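Long-range contacts in uncharacterized protein (Bacteroides ovatus, PDB 3NQK), which is of unknown function but combines an N-terminal domain related to the E-set (immunoglobulin-like) folds with a C-terminal domain built mainly of antiparallel beta strands: residues A[39-45]-A[108-114]; A[83-89]-A[123-128]; A[250-256]-A[266-272]; A[302-306]-A[315-319]. All blocks are in the same frame, centred on the assembly; numbering follows the deposited sequence.

The four contacts fall into two neighbouring pairs. Contacts 1 and 2, with centres 18 Å apart, lie in the N-terminal half and belong to different sheets that meet through side chains: F114 CD1 is 3.5 Å from M88 CE, and I112 CG2 is 4.1 Å from L127 CD2. Contact 3 and the strand of contact 4 lie in the same large antiparallel sheet of the C-terminal half, where V269 O and L302 N, 2.7 Å apart, probably form a hydrogen bond. The centres of contacts 1 and 3 are 32 Å apart, yet both touch the second subunit. No active site is known; a bound 1,2-ethanediol, probably from crystallisation, lies about 4 Å from the Y85 side chain.

Contact 1: A[39-45]-A[108-114]; sequences VTYQLPI and ELLNIDF
The F114 side chain (chi1 m) lies beside Y41 and V39, its ring atom CE2 3.9 Å from Y41 CB and its CB 4.0 Å from V39 CG1. Both segments are in regular beta conformation and run antiparallel, their short axes 148° apart and 4.5 Å at closest approach. V39 faces F114 and the register runs without a break to I45 opposite E108. Hydrogen-bonded pairs are V39-F114, Y41-I112, L43-L110 and I45-E108: Y41 N reaches I112 O at 2.7 Å and I112 N returns to Y41 O at 2.8 Å, while I45 N meets E108 O at 2.8 Å. P44 takes a non-hydrogen-bonded position opposite L109, so its missing NH costs this ladder nothing. On its face, polar side chains pair across the strands: T40 OG1 (chi1 m) donates to D113 OD1 at 2.6 Å, and Q42 NE2 to N111 OD1 at 2.6 Å. P44 CG then rests 3.9 Å from L109 CD2. P311 of the second subunit packs on Q42 and L109. The face carrying L43, L110 and I112 turns inward onto L127, L129 and V99 of another sheet. This is a central antiparallel strand pair within a two-sheet packing, consistent with an immunoglobulin-like E-set domain.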
# COMPACT_ATOMS: atom_id res chain seq x y z
N VAL A 39 16.31 3.23 5.72
CA VAL A 39 15.02 2.98 5.10
C VAL A 39 15.21 2.81 3.60
O VAL A 39 16.13 3.40 3.02
CB VAL A 39 14.03 4.14 5.40
CG1 VAL A 39 14.56 5.45 4.80
CG2 VAL A 39 12.61 3.82 4.87
N THR A 40 14.39 1.98 2.99
CA THR A 40 14.50 1.74 1.56
C THR A 40 13.35 2.37 0.82
O THR A 40 12.21 2.31 1.27
CB THR A 40 14.50 0.24 1.25
OG1 THR A 40 15.60 -0.38 1.91
CG2 THR A 40 14.64 0.02 -0.22
N TYR A 41 13.65 3.00 -0.31
CA TYR A 41 12.63 3.52 -1.18
C TYR A 41 12.70 2.82 -2.52
O TYR A 41 13.76 2.71 -3.12
CB TYR A 41 12.80 5.01 -1.38
CG TYR A 41 11.70 5.62 -2.20
CD1 TYR A 41 10.46 5.91 -1.64
CD2 TYR A 41 11.88 5.88 -3.56
CE1 TYR A 41 9.44 6.45 -2.40
CE2 TYR A 41 10.87 6.43 -4.32
CZ TYR A 41 9.64 6.71 -3.73
OH TYR A 41 8.63 7.26 -4.47
N GLN A 42 11.55 2.39 -3.00
CA GLN A 42 11.48 1.67 -4.25
C GLN A 42 10.89 2.55 -5.34
O GLN A 42 9.73 2.96 -5.26
CB GLN A 42 10.67 0.41 -4.07
CG GLN A 42 11.26 -0.53 -3.02
CD GLN A 42 10.60 -1.86 -2.98
OE1 GLN A 42 9.46 -1.98 -2.54
NE2 GLN A 42 11.31 -2.89 -3.41
N LEU A 43 11.71 2.81 -6.37
CA LEU A 43 11.32 3.64 -7.49
C LEU A 43 11.15 2.80 -8.74
O LEU A 43 12.10 2.19 -9.22
CB LEU A 43 12.39 4.70 -7.73
CG LEU A 43 12.15 5.64 -8.89
CD1 LEU A 43 10.84 6.37 -8.72
CD2 LEU A 43 13.32 6.63 -8.99
N PRO A 44 9.93 2.74 -9.25
CA PRO A 44 9.67 1.93 -10.40
C PRO A 44 10.33 2.44 -11.67
O PRO A 44 10.31 3.65 -11.94
CB PRO A 44 8.16 2.00 -10.55
CG PRO A 44 7.67 2.27 -9.21
CD PRO A 44 8.70 3.07 -8.52
N ILE A 45 10.89 1.52 -12.43
CA ILE A 45 11.38 1.80 -13.75
C ILE A 45 10.43 1.10 -14.74
O ILE A 45 10.16 -0.10 -14.61
CB ILE A 45 12.79 1.31 -13.93
CG1 ILE A 45 13.71 2.06 -12.95
CG2 ILE A 45 13.25 1.53 -15.33
CD1 ILE A 45 15.13 1.61 -13.01
N GLU A 108 10.26 -2.88 -13.30
CA GLU A 108 11.17 -3.41 -12.30
C GLU A 108 11.55 -2.29 -11.35
O GLU A 108 11.54 -1.12 -11.73
CB GLU A 108 12.40 -4.03 -12.95
CG GLU A 108 13.35 -4.77 -11.95
CD GLU A 108 12.62 -5.82 -11.13
OE1 GLU A 108 12.36 -6.92 -11.67
OE2 GLU A 108 12.31 -5.55 -9.93
N LEU A 109 11.89 -2.66 -10.12
CA LEU A 109 12.11 -1.69 -9.05
C LEU A 109 13.59 -1.35 -8.80
O LEU A 109 14.44 -2.23 -8.74
CB LEU A 109 11.48 -2.20 -7.75
CG LEU A 109 9.96 -2.46 -7.78
CD1 LEU A 109 9.51 -3.12 -6.45
CD2 LEU A 109 9.19 -1.16 -8.06
N LEU A 110 13.85 -0.06 -8.64
CA LEU A 110 15.15 0.42 -8.23
C LEU A 110 15.11 0.63 -6.75
O LEU A 110 14.49 1.56 -6.26
CB LEU A 110 15.47 1.75 -8.93
CG LEU A 110 16.83 2.38 -8.60
CD1 LEU A 110 17.97 1.58 -9.18
CD2 LEU A 110 16.88 3.80 -9.11
N ASN A 111 15.71 -0.28 -6.01
CA ASN A 111 15.78 -0.17 -4.58
C ASN A 111 16.84 0.84 -4.16
O ASN A 111 18.03 0.57 -4.27
CB ASN A 111 16.06 -1.53 -3.96
CG ASN A 111 14.99 -2.53 -4.27
OD1 ASN A 111 13.84 -2.34 -3.91
ND2 ASN A 111 15.36 -3.60 -4.94
N ILE A 112 16.39 2.02 -3.75
CA ILE A 112 17.26 3.04 -3.21
C ILE A 112 17.29 2.90 -1.71
O ILE A 112 16.27 3.07 -1.06
CB ILE A 112 16.76 4.45 -3.54
CG1 ILE A 112 16.55 4.63 -5.03
CG2 ILE A 112 17.73 5.48 -3.04
CD1 ILE A 112 16.13 6.06 -5.42
N ASP A 113 18.47 2.62 -1.17
CA ASP A 113 18.65 2.43 0.27
C ASP A 113 19.25 3.69 0.94
O ASP A 113 20.41 4.04 0.70
CB ASP A 113 19.55 1.20 0.54
CG ASP A 113 18.88 -0.11 0.18
OD1 ASP A 113 17.65 -0.22 0.37
OD2 ASP A 113 19.57 -1.02 -0.31
N PHE A 114 18.48 4.32 1.81
CA PHE A 114 18.91 5.54 2.46
C PHE A 114 19.42 5.28 3.86
O PHE A 114 18.89 4.41 4.59
CB PHE A 114 17.74 6.54 2.55
CG PHE A 114 17.36 7.15 1.23
CD1 PHE A 114 18.17 8.09 0.62
CD2 PHE A 114 16.15 6.85 0.63
CE1 PHE A 114 17.81 8.67 -0.59
CE2 PHE A 114 15.78 7.44 -0.58
CZ PHE A 114 16.61 8.34 -1.18

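Contact 2: A[83-89]-A[123-128]; sequences LWYTEME and EKWVLP
This is a short parallel beta pairing at the start of strand 125-133, in the N-terminal domain, where the otherwise irregular segment 83-89 lines up for only two residues. T86 pairs with W125 (CA-CA 5.1 Å) and E87 with V126 (CA-CA 5.2 Å). Three backbone bonds give the ladder: T86 N to K124 O at 3.0 Å, V126 N to T86 O at 3.0 Å and M88 N to V126 O at 2.9 Å. Ahead of it, L83 is in 3-10 conformation (phi/psi -94/-1), and its carbonyl accepts from K124. The lysine runs back along the segment (chi1 m, chi2 t, chi3 m, chi4 t), so that NZ donates to L83 O at 2.9 Å and makes an off-centre cation-pi contact with Y85, 4.9 Å from the ring centroid. Y85 CD1 also touches V126 CG2 at 3.5 Å, while its hydroxyl bonds to D24. T86 OG1 donates to E123 OE1 at 2.9 Å, and water 1 bridges W84 O (2.6 Å) to K124 N (2.9 Å). The W125 indole (chi1 m) lies along T86 to E89, with CZ3 3.7 Å from T86 CG2 and CE3 3.7 Å from the CA of M88, a selenomethionine. Helix 65-76 packs on W84, E87 and V126, strand 107-115 meets M88 and L127 through F114, and strand 149-157 continues the sheet beyond W125.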
# COMPACT_ATOMS: atom_id res chain seq x y z
N LEU A 83 17.55 29.51 -1.71
CA LEU A 83 16.38 28.72 -2.13
C LEU A 83 16.78 27.48 -2.95
O LEU A 83 15.92 26.72 -3.37
CB LEU A 83 15.44 29.56 -2.98
CG LEU A 83 14.86 30.85 -2.39
CD1 LEU A 83 13.96 31.54 -3.44
CD2 LEU A 83 14.10 30.58 -1.12
N TRP A 84 18.07 27.29 -3.19
CA TRP A 84 18.55 26.21 -4.07
C TRP A 84 18.36 24.83 -3.47
O TRP A 84 18.42 24.64 -2.26
CB TRP A 84 20.03 26.38 -4.37
CG TRP A 84 20.34 27.31 -5.44
CD1 TRP A 84 19.65 28.44 -5.78
CD2 TRP A 84 21.50 27.29 -6.26
NE1 TRP A 84 20.28 29.09 -6.79
CE2 TRP A 84 21.43 28.41 -7.11
CE3 TRP A 84 22.59 26.42 -6.39
CZ2 TRP A 84 22.39 28.69 -8.08
CZ3 TRP A 84 23.55 26.68 -7.36
CH2 TRP A 84 23.44 27.80 -8.19
N TYR A 85 18.19 23.86 -4.34
CA TYR A 85 18.21 22.48 -3.95
C TYR A 85 19.67 22.05 -3.77
O TYR A 85 20.56 22.60 -4.41
CB TYR A 85 17.54 21.62 -5.00
CG TYR A 85 16.08 21.89 -5.16
CD1 TYR A 85 15.19 21.53 -4.17
CD2 TYR A 85 15.57 22.47 -6.31
CE1 TYR A 85 13.83 21.75 -4.31
CE2 TYR A 85 14.21 22.69 -6.47
CZ TYR A 85 13.34 22.32 -5.46
OH TYR A 85 11.99 22.52 -5.60
N THR A 86 19.90 21.08 -2.91
CA THR A 86 21.24 20.62 -2.66
C THR A 86 21.35 19.14 -2.95
O THR A 86 20.53 18.36 -2.51
CB THR A 86 21.63 20.89 -1.25
OG1 THR A 86 21.53 22.30 -1.00
CG2 THR A 86 23.08 20.42 -0.99
N GLU A 87 22.36 18.76 -3.72
CA GLU A 87 22.54 17.38 -4.11
C GLU A 87 22.75 16.53 -2.88
O GLU A 87 23.53 16.88 -2.03
CB GLU A 87 23.73 17.23 -5.04
CG GLU A 87 23.95 15.80 -5.52
CD GLU A 87 25.18 15.67 -6.40
OE1 GLU A 87 25.60 16.68 -7.00
OE2 GLU A 87 25.70 14.54 -6.52
N MSE A 88 22.00 15.45 -2.76
CA MSE A 88 22.13 14.58 -1.62
C MSE A 88 23.54 14.02 -1.50
O MSE A 88 24.19 13.72 -2.52
CB MSE A 88 21.14 13.45 -1.70
CG MSE A 88 21.05 12.67 -0.44
SE MSE A 88 19.34 11.90 -0.26
CE MSE A 88 19.49 11.19 1.53
N GLU A 89 23.99 13.86 -0.26
CA GLU A 89 25.36 13.44 0.02
C GLU A 89 25.53 11.97 -0.33
O GLU A 89 24.63 11.17 -0.12
CB GLU A 89 25.69 13.68 1.51
CG GLU A 89 25.64 15.18 1.95
CD GLU A 89 25.64 15.37 3.50
OE1 GLU A 89 24.76 14.78 4.19
OE2 GLU A 89 26.48 16.16 3.99
N GLU A 123 18.72 21.64 4.70
CA GLU A 123 18.85 21.62 3.25
C GLU A 123 17.63 20.99 2.61
O GLU A 123 16.98 20.09 3.20
CB GLU A 123 20.10 20.83 2.84
CG GLU A 123 21.43 21.27 3.52
CD GLU A 123 22.00 22.58 2.97
OE1 GLU A 123 21.66 22.95 1.82
OE2 GLU A 123 22.81 23.20 3.67
N LYS A 124 17.28 21.49 1.42
CA LYS A 124 16.28 20.86 0.57
C LYS A 124 17.00 19.81 -0.29
O LYS A 124 17.49 20.11 -1.39
CB LYS A 124 15.58 21.90 -0.31
CG LYS A 124 14.66 22.85 0.46
CD LYS A 124 13.73 23.67 -0.48
CE LYS A 124 14.52 24.62 -1.38
NZ LYS A 124 13.63 25.63 -2.06
N TRP A 125 17.10 18.59 0.23
CA TRP A 125 17.88 17.53 -0.43
C TRP A 125 17.20 16.99 -1.67
O TRP A 125 15.99 16.76 -1.68
CB TRP A 125 18.12 16.39 0.54
CG TRP A 125 18.90 16.79 1.75
CD1 TRP A 125 18.43 16.90 3.01
CD2 TRP A 125 20.29 17.13 1.81
NE1 TRP A 125 19.43 17.25 3.86
CE2 TRP A 125 20.58 17.42 3.14
CE3 TRP A 125 21.31 17.18 0.87
CZ2 TRP A 125 21.85 17.79 3.55
CZ3 TRP A 125 22.55 17.55 1.27
CH2 TRP A 125 22.82 17.85 2.61
N VAL A 126 17.98 16.78 -2.71
CA VAL A 126 17.48 16.20 -3.94
C VAL A 126 18.47 15.19 -4.49
O VAL A 126 19.68 15.41 -4.45
CB VAL A 126 17.18 17.26 -4.98
CG1 VAL A 126 16.78 16.63 -6.30
CG2 VAL A 126 16.07 18.19 -4.46
N LEU A 127 17.94 14.05 -4.90
CA LEU A 127 18.73 12.98 -5.50
C LEU A 127 18.37 12.91 -6.95
O LEU A 127 17.28 12.43 -7.30
CB LEU A 127 18.41 11.64 -4.83
CG LEU A 127 19.14 10.42 -5.37
CD1 LEU A 127 20.62 10.62 -5.28
CD2 LEU A 127 18.72 9.16 -4.60
N PRO A 128 19.22 13.45 -7.81
CA PRO A 128 18.94 13.52 -9.24
C PRO A 128 19.39 12.28 -9.96
O PRO A 128 20.58 11.97 -9.99
CB PRO A 128 19.78 14.70 -9.68
CG PRO A 128 20.94 14.66 -8.81
CD PRO A 128 20.45 14.16 -7.47
O HOH W 1 18.78 23.66 0.14

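Contact 3: A[250-256]-A[266-272]; sequences TYSSTSV and RRYVQIM
M272, a selenomethionine, folds back over the neighbouring strand with chi1 m, chi2 t and chi3 -90°, which brings its CE within 3.5 Å of T250 CG2 and 4.3 Å of S252 OG. On the other face Y251 (chi1 p, chi2 -89°) lays its CB 3.9 Å from CG2 of I271, itself p, and its ring makes an edge-to-face contact with F224 and a hydroxyl bond to K225 O. The strands form a regular antiparallel beta hairpin, 166° apart, with T250 opposite M272 and V256 opposite R266. Bonds come in pairs at T250-M272, S252-Q270, T254-Y268 and V256-R266; T254 N to Y268 O is 2.9 Å and Y268 N to T254 O 2.7 Å. The second strand is bonded on its far side to strand 292-307, so the hairpin extends the C-terminal sheet. S253 (chi1 t) places OG 4.0 Å from V269 CG2. R267 extends with chi1 and chi2 t, its CG passing 3.2 Å from S255 OG. Y268 (chi1 m) turns a ring edge to V256, CE2 to CG2 at 4.2 Å. R266 (chi1 m) starts on the face of T254 and V256, and its guanidinium makes a salt bridge with D258; V52 of the second subunit packs on T254 and V256.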
# COMPACT_ATOMS: atom_id res chain seq x y z
N THR A 250 4.46 20.96 26.58
CA THR A 250 3.62 19.79 26.59
C THR A 250 3.13 19.45 25.21
O THR A 250 3.16 20.30 24.30
CB THR A 250 2.41 20.05 27.49
OG1 THR A 250 2.72 19.63 28.81
CG2 THR A 250 1.16 19.29 27.01
N TYR A 251 2.69 18.20 25.04
CA TYR A 251 2.03 17.79 23.78
C TYR A 251 0.93 16.78 24.00
O TYR A 251 0.91 16.08 24.99
CB TYR A 251 3.03 17.25 22.79
CG TYR A 251 3.41 15.81 23.00
CD1 TYR A 251 4.47 15.47 23.82
CD2 TYR A 251 2.80 14.81 22.28
CE1 TYR A 251 4.88 14.16 23.95
CE2 TYR A 251 3.20 13.50 22.40
CZ TYR A 251 4.23 13.17 23.24
OH TYR A 251 4.63 11.86 23.36
N SER A 252 0.05 16.68 23.02
CA SER A 252 -1.04 15.73 23.08
C SER A 252 -1.32 15.20 21.69
O SER A 252 -1.28 15.95 20.73
CB SER A 252 -2.29 16.40 23.63
OG SER A 252 -2.94 17.11 22.61
N SER A 253 -1.62 13.91 21.60
CA SER A 253 -1.93 13.30 20.32
C SER A 253 -3.35 12.79 20.35
O SER A 253 -3.76 12.18 21.30
CB SER A 253 -0.97 12.16 20.04
OG SER A 253 -1.12 11.68 18.70
N THR A 254 -4.12 13.06 19.31
CA THR A 254 -5.54 12.67 19.27
C THR A 254 -5.95 12.26 17.86
O THR A 254 -5.36 12.72 16.89
CB THR A 254 -6.42 13.83 19.74
OG1 THR A 254 -5.93 14.30 20.99
CG2 THR A 254 -7.84 13.39 19.91
N SER A 255 -6.96 11.40 17.75
CA SER A 255 -7.40 10.91 16.44
C SER A 255 -8.90 10.73 16.39
O SER A 255 -9.48 10.15 17.28
CB SER A 255 -6.72 9.58 16.13
OG SER A 255 -5.32 9.68 16.22
N VAL A 256 -9.51 11.21 15.32
CA VAL A 256 -10.94 10.96 15.07
C VAL A 256 -11.16 10.62 13.62
O VAL A 256 -10.27 10.82 12.78
CB VAL A 256 -11.81 12.19 15.44
CG1 VAL A 256 -11.68 12.49 16.91
CG2 VAL A 256 -11.41 13.39 14.62
N ARG A 266 -8.25 11.35 11.04
CA ARG A 266 -7.52 12.59 11.17
C ARG A 266 -6.74 12.58 12.48
O ARG A 266 -7.33 12.50 13.55
CB ARG A 266 -8.48 13.77 11.14
CG ARG A 266 -9.21 13.94 9.78
CD ARG A 266 -9.78 15.36 9.61
NE ARG A 266 -10.66 15.48 8.43
CZ ARG A 266 -10.23 15.60 7.16
NH1 ARG A 266 -8.92 15.59 6.87
NH2 ARG A 266 -11.12 15.70 6.18
N ARG A 267 -5.42 12.58 12.39
CA ARG A 267 -4.56 12.49 13.58
C ARG A 267 -3.91 13.84 13.86
O ARG A 267 -3.26 14.43 13.00
CB ARG A 267 -3.48 11.43 13.38
CG ARG A 267 -2.83 10.96 14.69
CD ARG A 267 -1.59 10.08 14.45
NE ARG A 267 -1.91 8.83 13.75
CZ ARG A 267 -2.42 7.74 14.32
NH1 ARG A 267 -2.71 7.74 15.62
NH2 ARG A 267 -2.67 6.66 13.60
N TYR A 268 -4.10 14.32 15.08
CA TYR A 268 -3.61 15.62 15.48
C TYR A 268 -2.52 15.50 16.54
O TYR A 268 -2.66 14.74 17.50
CB TYR A 268 -4.74 16.44 16.05
CG TYR A 268 -5.90 16.64 15.11
CD1 TYR A 268 -5.93 17.71 14.23
CD2 TYR A 268 -6.97 15.77 15.11
CE1 TYR A 268 -7.01 17.91 13.38
CE2 TYR A 268 -8.05 15.96 14.25
CZ TYR A 268 -8.05 17.03 13.39
OH TYR A 268 -9.11 17.22 12.54
N VAL A 269 -1.42 16.21 16.33
CA VAL A 269 -0.40 16.36 17.37
C VAL A 269 -0.31 17.81 17.69
O VAL A 269 0.04 18.62 16.83
CB VAL A 269 0.96 15.91 16.91
CG1 VAL A 269 1.98 16.19 18.00
CG2 VAL A 269 0.94 14.42 16.55
N GLN A 270 -0.69 18.17 18.89
CA GLN A 270 -0.67 19.55 19.33
C GLN A 270 0.43 19.76 20.34
O GLN A 270 0.53 19.00 21.31
CB GLN A 270 -2.02 19.93 19.94
CG GLN A 270 -2.13 21.40 20.37
CD GLN A 270 -3.43 21.70 21.11
OE1 GLN A 270 -3.72 21.11 22.16
NE2 GLN A 270 -4.21 22.62 20.58
N ILE A 271 1.24 20.78 20.14
CA ILE A 271 2.32 21.07 21.07
C ILE A 271 2.12 22.44 21.71
O ILE A 271 1.73 23.39 21.04
CB ILE A 271 3.72 20.98 20.38
CG1 ILE A 271 3.82 21.94 19.21
CG2 ILE A 271 3.96 19.60 19.87
CD1 ILE A 271 5.24 22.03 18.61
N MSE A 272 2.38 22.52 23.02
CA MSE A 272 2.16 23.75 23.80
C MSE A 272 3.45 24.18 24.48
O MSE A 272 4.09 23.40 25.17
CB MSE A 272 1.06 23.52 24.84
CG MSE A 272 -0.31 23.32 24.22
SE MSE A 272 -1.48 22.19 25.28
CE MSE A 272 -1.04 20.43 24.52

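Contact 4: A[302-306]-A[315-319]; sequences LLRNI and QQIEW
Backbone contact between these segments is slight: E318 N donates to N305 O at 3.0 Å with a nearly straight angle of 173°, I317 CA points its hydrogen at the same oxygen from 3.6 Å, and a single bridge sets I306 beside I317 with CA atoms 4.7 Å apart. Segment 302-306 is extended strand; Q315 and Q316 have helical backbone angles (phi/psi -64/-32 and -69/-22), and the chain extends from I317 (-71/139). Water widens the link. Water 3 accepts from N305 N at 2.9 Å and donates to E318 O at 2.7 Å, and water 2 donates to E318 O at 3.0 Å while holding N305 ND2 weakly at 3.2 Å. Among side chains, R304 (chi1 t) leaves its strand sideways and curls through chi2 and chi3, both p, so that CD lies 3.7 Å from I317 CG2 and CZ 3.8 Å from W319 CH2, which lies over a face of the guanidinium; Q316 packs on I306. Charges find partners beyond the pair: R304 bonds to S161 O and N158 O, and E318 to R261. W319 stacks on Y30 and meets F157 edge-to-face. The result is an isolated beta bridge, formed by a C-terminal tail that doubles back beside strand 292-307, the last in the chain.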
# COMPACT_ATOMS: atom_id res chain seq x y z
N LEU A 302 -0.18 19.75 14.36
CA LEU A 302 0.11 19.07 13.12
C LEU A 302 -1.00 18.09 12.84
O LEU A 302 -1.42 17.36 13.73
CB LEU A 302 1.44 18.32 13.25
CG LEU A 302 1.73 17.30 12.17
CD1 LEU A 302 2.02 18.00 10.82
CD2 LEU A 302 2.91 16.41 12.60
N LEU A 303 -1.50 18.10 11.61
CA LEU A 303 -2.56 17.17 11.18
C LEU A 303 -1.99 16.14 10.26
O LEU A 303 -1.18 16.45 9.41
CB LEU A 303 -3.67 17.91 10.45
CG LEU A 303 -4.68 17.07 9.63
CD1 LEU A 303 -5.45 16.12 10.49
CD2 LEU A 303 -5.63 17.99 8.88
N ARG A 304 -2.44 14.92 10.40
CA ARG A 304 -1.97 13.85 9.58
C ARG A 304 -3.19 13.03 9.13
O ARG A 304 -3.90 12.49 9.95
CB ARG A 304 -0.97 13.00 10.38
CG ARG A 304 -0.24 11.92 9.63
CD ARG A 304 0.68 12.43 8.56
NE ARG A 304 1.81 13.23 9.04
CZ ARG A 304 2.91 12.73 9.58
NH1 ARG A 304 2.98 11.43 9.87
NH2 ARG A 304 3.91 13.53 9.89
N ASN A 305 -3.48 13.05 7.83
CA ASN A 305 -4.66 12.38 7.30
C ASN A 305 -4.36 10.96 6.91
O ASN A 305 -3.44 10.72 6.13
CB ASN A 305 -5.19 13.14 6.11
CG ASN A 305 -5.57 14.55 6.45
OD1 ASN A 305 -6.42 14.79 7.30
ND2 ASN A 305 -4.93 15.50 5.81
N ILE A 306 -5.17 10.01 7.40
CA ILE A 306 -4.88 8.59 7.20
C ILE A 306 -6.05 7.82 6.64
O ILE A 306 -7.13 7.81 7.21
CB ILE A 306 -4.51 7.92 8.51
CG1 ILE A 306 -3.19 8.49 9.03
CG2 ILE A 306 -4.41 6.41 8.32
CD1 ILE A 306 -2.80 7.96 10.45
N GLN A 315 2.09 3.83 3.56
CA GLN A 315 1.26 3.93 2.37
C GLN A 315 -0.08 4.63 2.66
O GLN A 315 -0.60 5.36 1.81
CB GLN A 315 1.03 2.50 1.78
CG GLN A 315 0.09 2.42 0.52
CD GLN A 315 0.75 2.96 -0.76
OE1 GLN A 315 1.93 2.70 -1.04
NE2 GLN A 315 -0.05 3.67 -1.58
N GLN A 316 -0.59 4.45 3.88
CA GLN A 316 -1.91 4.97 4.26
C GLN A 316 -1.99 6.51 4.35
O GLN A 316 -3.08 7.08 4.27
CB GLN A 316 -2.38 4.34 5.61
CG GLN A 316 -1.58 4.78 6.85
CD GLN A 316 -2.05 4.09 8.16
OE1 GLN A 316 -2.70 3.05 8.13
NE2 GLN A 316 -1.68 4.68 9.30
N ILE A 317 -0.86 7.18 4.53
CA ILE A 317 -0.89 8.64 4.69
C ILE A 317 -1.24 9.32 3.38
O ILE A 317 -0.77 8.91 2.34
CB ILE A 317 0.47 9.21 5.16
CG1 ILE A 317 0.86 8.60 6.51
CG2 ILE A 317 0.39 10.72 5.27
CD1 ILE A 317 2.33 8.57 6.73
N GLU A 318 -2.07 10.35 3.46
CA GLU A 318 -2.39 11.19 2.33
C GLU A 318 -1.68 12.51 2.50
O GLU A 318 -2.10 13.36 3.28
CB GLU A 318 -3.89 11.41 2.22
CG GLU A 318 -4.68 10.10 2.03
CD GLU A 318 -6.15 10.34 1.66
OE1 GLU A 318 -6.65 11.49 1.81
OE2 GLU A 318 -6.81 9.36 1.22
N TRP A 319 -0.57 12.66 1.82
CA TRP A 319 0.21 13.87 1.91
C TRP A 319 -0.44 14.98 1.07
O TRP A 319 -1.05 14.68 0.03
CB TRP A 319 1.64 13.61 1.43
CG TRP A 319 2.39 12.62 2.30
CD1 TRP A 319 2.63 11.30 2.03
CD2 TRP A 319 2.96 12.88 3.58
NE1 TRP A 319 3.33 10.72 3.06
CE2 TRP A 319 3.56 11.67 4.02
CE3 TRP A 319 3.05 14.01 4.39
CZ2 TRP A 319 4.21 11.57 5.23
CZ3 TRP A 319 3.70 13.92 5.59
CH2 TRP A 319 4.28 12.70 6.01
OXT TRP A 319 -0.42 16.19 1.43
O HOH W 2 -4.68 14.70 2.76
O HOH W 3 -1.50 13.83 5.89